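Local coordinates for protein thin, isoform D (Drosophila melanogaster, PDB 6XG7) that probably acts as a ubiquitin ligase, the part described here being its NHL-repeat beta-propeller, a domain associated with protein-protein interaction, at residues P48-I59 / E284-G292; R111-L119 / L126-T134. All coordinates share one frame; numbering follows the deposited sequence.

How the interactions relate
Interaction 1 joins the first and last blades of the propeller, and interaction 2 builds the outer hairpin of another blade; their centres lie about 22 Å apart. Along the chain, 48-59 comes first, 111-119 and 126-134 follow, and 284-292 comes about 150 residues later, so interaction 2 falls wholly between the halves of interaction 1. The first is a buried contact between two sheets near the middle of the ring, whereas the second lies within one four-stranded sheet and is partly buried. They meet where Arg49 NH2 comes within 3.8 Å of Arg111 NH1, two like charges close together beside Trp143. Strand 33-36 on 303-306 closes the ring beside interaction 1; interaction 2 forms a blade's outer part.

Interaction 1: residues P48-I59 / E284-G292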
loop_
_atom_site.group_PDB
_atom_site.type_symbol
_atom_site.label_atom_id
_atom_site.label_comp_id
_atom_site.label_asym_id
_atom_site.label_seq_id
_atom_site.Cartn_x
_atom_site.Cartn_y
_atom_site.Cartn_z
ATOM N N PRO A 48 3.500 11.608 3.325
ATOM C CA PRO A 48 2.827 10.695 2.394
ATOM C C PRO A 48 2.811 9.269 2.923
ATOM O O PRO A 48 3.700 8.845 3.665
ATOM C CB PRO A 48 3.695 10.797 1.134
ATOM C CG PRO A 48 5.063 11.110 1.654
ATOM C CD PRO A 48 4.860 11.964 2.878
ATOM N N ARG A 49 1.787 8.522 2.513
ATOM C CA ARG A 49 1.583 7.170 3.025
ATOM C C ARG A 49 1.451 6.170 1.890
ATOM O O ARG A 49 2.460 5.617 1.434
ATOM C CB ARG A 49 0.423 7.149 4.024
ATOM C CG ARG A 49 0.745 7.981 5.266
ATOM C CD ARG A 49 -0.160 7.655 6.420
ATOM N NE ARG A 49 -0.045 8.617 7.518
ATOM C CZ ARG A 49 0.636 8.427 8.650
ATOM N NH1 ARG A 49 1.310 7.297 8.873
ATOM N NH2 ARG A 49 0.644 9.389 9.568
ATOM N N GLY A 50 0.227 5.925 1.426
ATOM C CA GLY A 50 0.025 4.962 0.370
ATOM C C GLY A 50 0.583 5.421 -0.962
ATOM O O GLY A 50 0.709 6.607 -1.256
ATOM N N LEU A 51 0.915 4.435 -1.782
ATOM C CA LEU A 51 1.438 4.635 -3.117
ATOM C C LEU A 51 0.815 3.605 -4.045
ATOM O O LEU A 51 0.577 2.466 -3.653
ATOM C CB LEU A 51 2.949 4.373 -3.036
ATOM C CG LEU A 51 3.925 4.761 -4.109
ATOM C CD1 LEU A 51 3.751 6.218 -4.472
ATOM C CD2 LEU A 51 5.323 4.477 -3.566
ATOM N N ALA A 52 0.594 3.992 -5.294
ATOM C CA ALA A 52 0.080 3.052 -6.269
ATOM C C ALA A 52 0.645 3.403 -7.629
ATOM O O ALA A 52 1.068 4.532 -7.857
ATOM C CB ALA A 52 -1.448 3.094 -6.331
ATOM N N VAL A 53 0.607 2.436 -8.545
ATOM C CA VAL A 53 0.907 2.681 -9.951
ATOM C C VAL A 53 -0.400 2.654 -10.734
ATOM O O VAL A 53 -1.218 1.741 -10.567
ATOM C CB VAL A 53 1.943 1.688 -10.507
ATOM C CG1 VAL A 53 2.125 1.865 -12.009
ATOM C CG2 VAL A 53 3.265 1.926 -9.826
ATOM N N GLY A 54 -0.605 3.671 -11.554
ATOM C CA GLY A 54 -1.783 3.770 -12.379
ATOM C C GLY A 54 -1.449 3.528 -13.833
ATOM O O GLY A 54 -0.338 3.113 -14.173
ATOM N N PRO A 55 -2.412 3.780 -14.725
ATOM C CA PRO A 55 -2.175 3.578 -16.159
ATOM C C PRO A 55 -0.917 4.295 -16.619
ATOM O O PRO A 55 -0.581 5.381 -16.137
ATOM C CB PRO A 55 -3.413 4.204 -16.818
ATOM C CG PRO A 55 -4.444 4.232 -15.784
ATOM C CD PRO A 55 -3.759 4.304 -14.453
ATOM N N ASP A 56 -0.227 3.692 -17.580
ATOM C CA ASP A 56 0.934 4.332 -18.186
ATOM C C ASP A 56 2.058 4.550 -17.167
ATOM O O ASP A 56 2.850 5.485 -17.284
ATOM C CB ASP A 56 0.505 5.636 -18.858
ATOM C CG ASP A 56 1.442 6.066 -19.937
ATOM O OD1 ASP A 56 2.248 5.235 -20.411
ATOM O OD2 ASP A 56 1.357 7.253 -20.306
ATOM N N ASN A 57 2.137 3.676 -16.158
ATOM C CA ASN A 57 3.146 3.751 -15.095
ATOM C C ASN A 57 3.108 5.087 -14.367
ATOM O O ASN A 57 4.139 5.623 -13.951
ATOM C CB ASN A 57 4.550 3.408 -15.600
ATOM C CG ASN A 57 4.746 1.915 -15.780
ATOM O OD1 ASN A 57 4.185 1.110 -15.041
ATOM N ND2 ASN A 57 5.540 1.542 -16.758
ATOM N N SER A 58 1.904 5.605 -14.169
ATOM C CA SER A 58 1.768 6.803 -13.365
ATOM C C SER A 58 2.027 6.473 -11.903
ATOM O O SER A 58 1.829 5.341 -11.452
ATOM C CB SER A 58 0.372 7.379 -13.530
ATOM O OG SER A 58 -0.574 6.428 -13.100
ATOM N N ILE A 59 2.494 7.480 -11.172
ATOM C CA ILE A 59 2.851 7.370 -9.763
ATOM C C ILE A 59 1.781 8.108 -8.976
ATOM O O ILE A 59 1.603 9.323 -9.138
ATOM C CB ILE A 59 4.232 7.988 -9.492
ATOM C CG1 ILE A 59 5.299 7.261 -10.301
ATOM C CG2 ILE A 59 4.540 7.981 -7.994
ATOM C CD1 ILE A 59 6.673 7.939 -10.280
ATOM N N GLU A 284 6.412 3.792 4.240
ATOM C CA GLU A 284 4.981 3.529 4.198
ATOM C C GLU A 284 4.682 2.652 2.987
ATOM O O GLU A 284 5.088 1.490 2.956
ATOM C CB GLU A 284 4.222 4.857 4.203
ATOM C CG GLU A 284 4.271 5.576 5.541
ATOM C CD GLU A 284 3.306 5.001 6.572
ATOM O OE1 GLU A 284 2.581 4.023 6.291
ATOM O OE2 GLU A 284 3.263 5.550 7.694
ATOM N N GLY A 285 3.991 3.187 1.984
ATOM C CA GLY A 285 3.590 2.387 0.848
ATOM C C GLY A 285 4.742 2.012 -0.074
ATOM O O GLY A 285 5.804 2.648 -0.115
ATOM N N VAL A 286 4.503 0.962 -0.863
ATOM C CA VAL A 286 5.429 0.502 -1.889
ATOM C C VAL A 286 4.585 0.085 -3.083
ATOM O O VAL A 286 3.429 -0.324 -2.932
ATOM C CB VAL A 286 6.339 -0.641 -1.373
ATOM C CG1 VAL A 286 5.543 -1.866 -1.071
ATOM C CG2 VAL A 286 7.481 -0.954 -2.339
ATOM N N ALA A 287 5.148 0.226 -4.280
ATOM C CA ALA A 287 4.463 -0.178 -5.502
ATOM C C ALA A 287 5.506 -0.546 -6.553
ATOM O O ALA A 287 6.691 -0.249 -6.401
ATOM C CB ALA A 287 3.519 0.934 -6.007
ATOM N N ILE A 288 5.055 -1.204 -7.621
ATOM C CA ILE A 288 5.941 -1.734 -8.657
ATOM C C ILE A 288 5.392 -1.356 -10.034
ATOM O O ILE A 288 4.225 -1.619 -10.338
ATOM C CB ILE A 288 6.146 -3.260 -8.480
ATOM C CG1 ILE A 288 7.117 -3.854 -9.496
ATOM C CG2 ILE A 288 4.845 -4.025 -8.508
ATOM C CD1 ILE A 288 8.527 -3.440 -9.290
ATOM N N MET A 289 6.224 -0.700 -10.847
ATOM C CA MET A 289 5.849 -0.365 -12.216
ATOM C C MET A 289 5.992 -1.590 -13.111
ATOM O O MET A 289 6.645 -2.575 -12.767
ATOM C CB MET A 289 6.763 0.718 -12.796
ATOM C CG MET A 289 6.572 2.133 -12.255
ATOM S SD MET A 289 7.681 3.320 -13.050
ATOM C CE MET A 289 7.278 4.828 -12.203
ATOM N N SER A 290 5.415 -1.493 -14.309
ATOM C CA SER A 290 5.429 -2.614 -15.241
ATOM C C SER A 290 6.832 -2.971 -15.702
ATOM O O SER A 290 7.046 -4.089 -16.177
ATOM C CB SER A 290 4.556 -2.298 -16.458
ATOM O OG SER A 290 5.128 -1.264 -17.241
ATOM N N ASN A 291 7.788 -2.055 -15.600
ATOM C CA ASN A 291 9.163 -2.307 -16.016
ATOM C C ASN A 291 10.053 -2.737 -14.858
ATOM O O ASN A 291 11.276 -2.844 -15.024
ATOM C CB ASN A 291 9.742 -1.054 -16.671
ATOM C CG ASN A 291 9.690 0.152 -15.752
ATOM O OD1 ASN A 291 9.530 0.025 -14.538
ATOM N ND2 ASN A 291 9.832 1.331 -16.329
ATOM N N GLY A 292 9.476 -2.974 -13.686
ATOM C CA GLY A 292 10.248 -3.402 -12.546
ATOM C C GLY A 292 10.790 -2.289 -11.674
ATOM O O GLY A 292 11.475 -2.580 -10.696
HETATM O O HOH W 1 1.123 1.307 -1.113
HETATM O O HOH W 2 0.895 -0.682 -4.228
#
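Leu51 and Val53 run beside Gly285 to Ile288 on strands 51-54 and 284-288, which point nearly the same way, with their axes 5.6 Å apart at closest approach and 23° between them. A single direct backbone bond joins them, from Gly285 N to Arg49 O (2.9 Å), with the donor well above the carbonyl plane. Without side chains, the CA atoms of Gly50 and Gly285 come to 4.4 Å. Beyond this point two waters enter between the chains: one accepts from Leu51 N, while the other lies beside Leu51 O and Val286 O.

At one end, Arg49 stretches out alongside Glu284 and its NH1 meets OE2 at 2.9 Å in a salt bridge whose hydrogen bond is weak. The carboxylate oxygen lies at the edge of the guanidinium, and the two planes stand 79° apart. Arg237 and Arg299 also form salt bridges with OE2, and Tyr191 is hydrogen-bonded to OE1; this surrounding should favour a negatively charged carboxylate. In the middle, Ala287 CB lies 4.0 Å from Val53 CG2 and also touches Leu51. The same valine methyl reaches CG of Met289, whose chain runs straight beyond CG (chi2 -179°) and carries CE to 3.7 Å from Ile59 CG1.

At the other end, the Asn57 amide holds Ser290 twice: OD1 accepts from Ser290 N (3.0 Å) in an almost straight bond, and ND2 donates to Ser290 OG (2.9 Å) in the amide plane. This pairing fixes the rotation of the amide. It connects a G1 beta bulge, in which Asn57 and Ser58 face Gly54, to the type I turn from Met289 to Gly292. Such packing of first- and last-blade inner strands spans the joint of a six-bladed NHL beta-propeller closed by strand 33-36 on 303-306.

Interaction 2: residues R111-L119 / L126-T134; sequences RYNHRIQVL and LRAFGSQGT
Ile116 and Phe129, like Val118 and Arg127, form hydrogen-bonded pairs of an antiparallel hairpin whose strands, 115-119 and 126-129, run at 170° to each other. Backbone bonds carry the pairing: Ile116 N donates to Phe129 O (2.9 Å) and Val118 N to Arg127 O (2.8 Å), both nearly straight, and each pair also has the return bond. Val118 O has a further donor in Leu126 N (2.9 Å), which makes a classic beta bulge of Leu126 and Arg127. Between the two pairs, Gln117 and Ala128 are a non-hydrogen-bonded pair.

Two CH-pi contacts use ring faces. Phe129 CG is wedged between the backbone N and the carbonyl carbon (chi1 60°), which folds the ring across the hairpin so that Ile116 CB sits over one face, 3.7 Å from the ring centroid. Gln132 CG stands over the His114 ring, 3.8 Å from its centroid and only 9° off the normal, while Arg111 O lies over the opposite face. The imidazole is thus flanked on both faces, and the backbone N-H of Tyr141 donates to ND1, which helps to hold its orientation.

Apolar contacts continue along the Ile116 face: Val118 CB meets Arg127 CG at 3.8 Å, and Val118 CG2 approaches the Phe129 ring at its edge. On the reverse face, Gln117 CG touches Ala128 CB at 4.1 Å. The polar ends of that face turn elsewhere, Gln117 NE2 to the backbone O of Glu91, Arg115 in a salt bridge to Asp110.

Strand 115-119 lies between 125-129, an edge strand of this four-stranded sheet, and 106-110, whose Ile107 and Ala109 pack on Ile116. Beyond Ile116 and Phe129 comes the next sheet, where Pro142 of strand 142-147 and Ile153 and Val155 of strand 153-157 receive them.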
loop_
_atom_site.group_PDB
_atom_site.type_symbol
_atom_site.label_atom_id
_atom_site.label_comp_id
_atom_site.label_asym_id
_atom_site.label_seq_id
_atom_site.Cartn_x
_atom_site.Cartn_y
_atom_site.Cartn_z
ATOM N N ARG A 111 -8.853 7.387 5.995
ATOM C CA ARG A 111 -8.565 6.879 7.333
ATOM C C ARG A 111 -9.473 7.462 8.416
ATOM O O ARG A 111 -10.170 6.715 9.114
ATOM C CB ARG A 111 -7.092 7.149 7.651
ATOM C CG ARG A 111 -6.635 6.719 9.024
ATOM C CD ARG A 111 -5.198 7.219 9.266
ATOM N NE ARG A 111 -4.757 7.071 10.653
ATOM C CZ ARG A 111 -3.715 7.708 11.177
ATOM N NH1 ARG A 111 -3.004 8.549 10.439
ATOM N NH2 ARG A 111 -3.381 7.504 12.448
ATOM N N TYR A 112 -9.430 8.788 8.614
ATOM C CA TYR A 112 -10.127 9.395 9.753
ATOM C C TYR A 112 -11.608 9.644 9.486
ATOM O O TYR A 112 -12.339 10.021 10.413
ATOM C CB TYR A 112 -9.441 10.685 10.198
ATOM C CG TYR A 112 -8.169 10.532 11.017
ATOM C CD1 TYR A 112 -7.960 9.472 11.907
ATOM C CD2 TYR A 112 -7.184 11.501 10.924
ATOM C CE1 TYR A 112 -6.776 9.385 12.665
ATOM C CE2 TYR A 112 -6.026 11.426 11.662
ATOM C CZ TYR A 112 -5.820 10.373 12.522
ATOM O OH TYR A 112 -4.652 10.362 13.235
ATOM N N ASN A 113 -12.079 9.408 8.268
ATOM C CA ASN A 113 -13.504 9.330 8.009
ATOM C C ASN A 113 -14.020 7.898 8.002
ATOM O O ASN A 113 -15.214 7.685 7.787
ATOM C CB ASN A 113 -13.843 10.022 6.691
ATOM C CG ASN A 113 -13.667 11.521 6.772
ATOM O OD1 ASN A 113 -14.031 12.159 7.776
ATOM N ND2 ASN A 113 -13.122 12.102 5.722
ATOM N N HIS A 114 -13.147 6.915 8.217
ATOM C CA HIS A 114 -13.553 5.518 8.356
ATOM C C HIS A 114 -14.433 5.080 7.193
ATOM O O HIS A 114 -15.487 4.457 7.364
ATOM C CB HIS A 114 -14.202 5.265 9.710
ATOM C CG HIS A 114 -13.328 5.695 10.837
ATOM N ND1 HIS A 114 -12.358 4.882 11.383
ATOM C CD2 HIS A 114 -13.244 6.881 11.487
ATOM C CE1 HIS A 114 -11.727 5.545 12.336
ATOM N NE2 HIS A 114 -12.248 6.758 12.420
ATOM N N ARG A 115 -13.952 5.348 5.982
ATOM C CA ARG A 115 -14.692 5.018 4.776
ATOM C C ARG A 115 -13.712 4.825 3.627
ATOM O O ARG A 115 -12.549 5.228 3.694
ATOM C CB ARG A 115 -15.715 6.115 4.428
ATOM C CG ARG A 115 -15.055 7.419 4.028
ATOM C CD ARG A 115 -16.050 8.552 3.807
ATOM N NE ARG A 115 -15.378 9.819 3.516
ATOM C CZ ARG A 115 -16.002 10.963 3.252
ATOM N NH1 ARG A 115 -17.323 11.001 3.177
ATOM N NH2 ARG A 115 -15.288 12.066 3.051
ATOM N N ILE A 116 -14.225 4.228 2.558
ATOM C CA ILE A 116 -13.551 4.119 1.270
ATOM C C ILE A 116 -14.247 5.055 0.293
ATOM O O ILE A 116 -15.483 5.150 0.292
ATOM C CB ILE A 116 -13.631 2.671 0.735
ATOM C CG1 ILE A 116 -13.078 1.652 1.741
ATOM C CG2 ILE A 116 -12.915 2.569 -0.615
ATOM C CD1 ILE A 116 -11.692 1.921 2.219
ATOM N N GLN A 117 -13.465 5.707 -0.566
ATOM C CA GLN A 117 -14.018 6.490 -1.665
ATOM C C GLN A 117 -13.501 5.966 -3.000
ATOM O O GLN A 117 -12.345 5.554 -3.120
ATOM C CB GLN A 117 -13.711 7.987 -1.526
ATOM C CG GLN A 117 -14.333 8.616 -0.307
ATOM C CD GLN A 117 -14.255 10.123 -0.336
ATOM O OE1 GLN A 117 -14.763 10.767 -1.250
ATOM N NE2 GLN A 117 -13.590 10.692 0.650
ATOM N N VAL A 118 -14.392 5.956 -3.981
ATOM C CA VAL A 118 -14.075 5.591 -5.349
ATOM C C VAL A 118 -14.252 6.825 -6.220
ATOM O O VAL A 118 -15.311 7.462 -6.200
ATOM C CB VAL A 118 -14.966 4.441 -5.849
ATOM C CG1 VAL A 118 -14.585 4.062 -7.256
ATOM C CG2 VAL A 118 -14.907 3.246 -4.917
ATOM N N LEU A 119 -13.222 7.156 -6.988
ATOM C CA LEU A 119 -13.240 8.292 -7.894
ATOM C C LEU A 119 -12.940 7.800 -9.302
ATOM O O LEU A 119 -12.248 6.804 -9.487
ATOM C CB LEU A 119 -12.233 9.350 -7.440
ATOM C CG LEU A 119 -12.441 9.840 -5.991
ATOM C CD1 LEU A 119 -11.437 9.164 -5.070
ATOM C CD2 LEU A 119 -12.343 11.354 -5.889
ATOM N N LEU A 126 -17.198 9.276 -7.330
ATOM C CA LEU A 126 -18.269 8.380 -7.736
ATOM C C LEU A 126 -19.066 7.863 -6.552
ATOM O O LEU A 126 -20.299 7.856 -6.598
ATOM C CB LEU A 126 -17.706 7.192 -8.526
ATOM C CG LEU A 126 -17.061 7.539 -9.861
ATOM C CD1 LEU A 126 -16.450 6.268 -10.436
ATOM C CD2 LEU A 126 -18.058 8.179 -10.815
ATOM N N ARG A 127 -18.396 7.414 -5.492
ATOM C CA ARG A 127 -19.137 6.848 -4.374
ATOM C C ARG A 127 -18.240 6.732 -3.157
ATOM O O ARG A 127 -17.010 6.657 -3.259
ATOM C CB ARG A 127 -19.710 5.471 -4.711
ATOM C CG ARG A 127 -18.673 4.401 -4.929
ATOM C CD ARG A 127 -19.322 3.074 -5.290
ATOM N NE ARG A 127 -19.949 3.128 -6.611
ATOM C CZ ARG A 127 -19.330 2.845 -7.756
ATOM N NH1 ARG A 127 -18.055 2.472 -7.775
ATOM N NH2 ARG A 127 -20.000 2.943 -8.891
ATOM N N ALA A 128 -18.890 6.669 -2.001
ATOM C CA ALA A 128 -18.252 6.391 -0.730
ATOM C C ALA A 128 -19.007 5.259 -0.060
ATOM O O ALA A 128 -20.225 5.128 -0.207
ATOM C CB ALA A 128 -18.245 7.614 0.203
ATOM N N PHE A 129 -18.278 4.419 0.663
ATOM C CA PHE A 129 -18.924 3.396 1.465
ATOM C C PHE A 129 -18.167 3.219 2.763
ATOM O O PHE A 129 -16.941 3.376 2.817
ATOM C CB PHE A 129 -19.118 2.065 0.723
ATOM C CG PHE A 129 -17.838 1.399 0.246
ATOM C CD1 PHE A 129 -17.292 1.697 -0.996
ATOM C CD2 PHE A 129 -17.227 0.430 1.018
ATOM C CE1 PHE A 129 -16.143 1.048 -1.445
ATOM C CE2 PHE A 129 -16.086 -0.218 0.572
ATOM C CZ PHE A 129 -15.543 0.089 -0.651
ATOM N N GLY A 130 -18.915 2.902 3.802
ATOM C CA GLY A 130 -18.361 2.653 5.110
ATOM C C GLY A 130 -18.551 3.822 6.062
ATOM O O GLY A 130 -18.756 4.971 5.665
ATOM N N SER A 131 -18.520 3.493 7.346
ATOM C CA SER A 131 -18.484 4.464 8.425
ATOM C C SER A 131 -17.823 3.774 9.609
ATOM O O SER A 131 -17.499 2.584 9.553
ATOM C CB SER A 131 -19.885 4.984 8.769
ATOM O OG SER A 131 -20.733 3.929 9.186
ATOM N N GLN A 132 -17.621 4.524 10.683
ATOM C CA GLN A 132 -16.861 4.014 11.814
ATOM C C GLN A 132 -17.651 2.964 12.589
ATOM O O GLN A 132 -18.820 3.175 12.929
ATOM C CB GLN A 132 -16.451 5.170 12.726
ATOM C CG GLN A 132 -15.503 4.759 13.823
ATOM C CD GLN A 132 -16.220 4.432 15.103
ATOM O OE1 GLN A 132 -17.136 5.144 15.498
ATOM N NE2 GLN A 132 -15.812 3.361 15.760
ATOM N N GLY A 133 -17.015 1.830 12.864
ATOM C CA GLY A 133 -17.636 0.798 13.668
ATOM C C GLY A 133 -17.054 -0.573 13.378
ATOM O O GLY A 133 -16.007 -0.707 12.746
ATOM N N THR A 134 -17.747 -1.592 13.904
ATOM C CA THR A 134 -17.309 -2.977 13.822
ATOM C C THR A 134 -18.250 -3.866 13.027
ATOM O O THR A 134 -17.883 -5.013 12.752
ATOM C CB THR A 134 -17.135 -3.590 15.226
ATOM O OG1 THR A 134 -18.359 -3.451 15.951
ATOM C CG2 THR A 134 -15.984 -2.908 15.994
#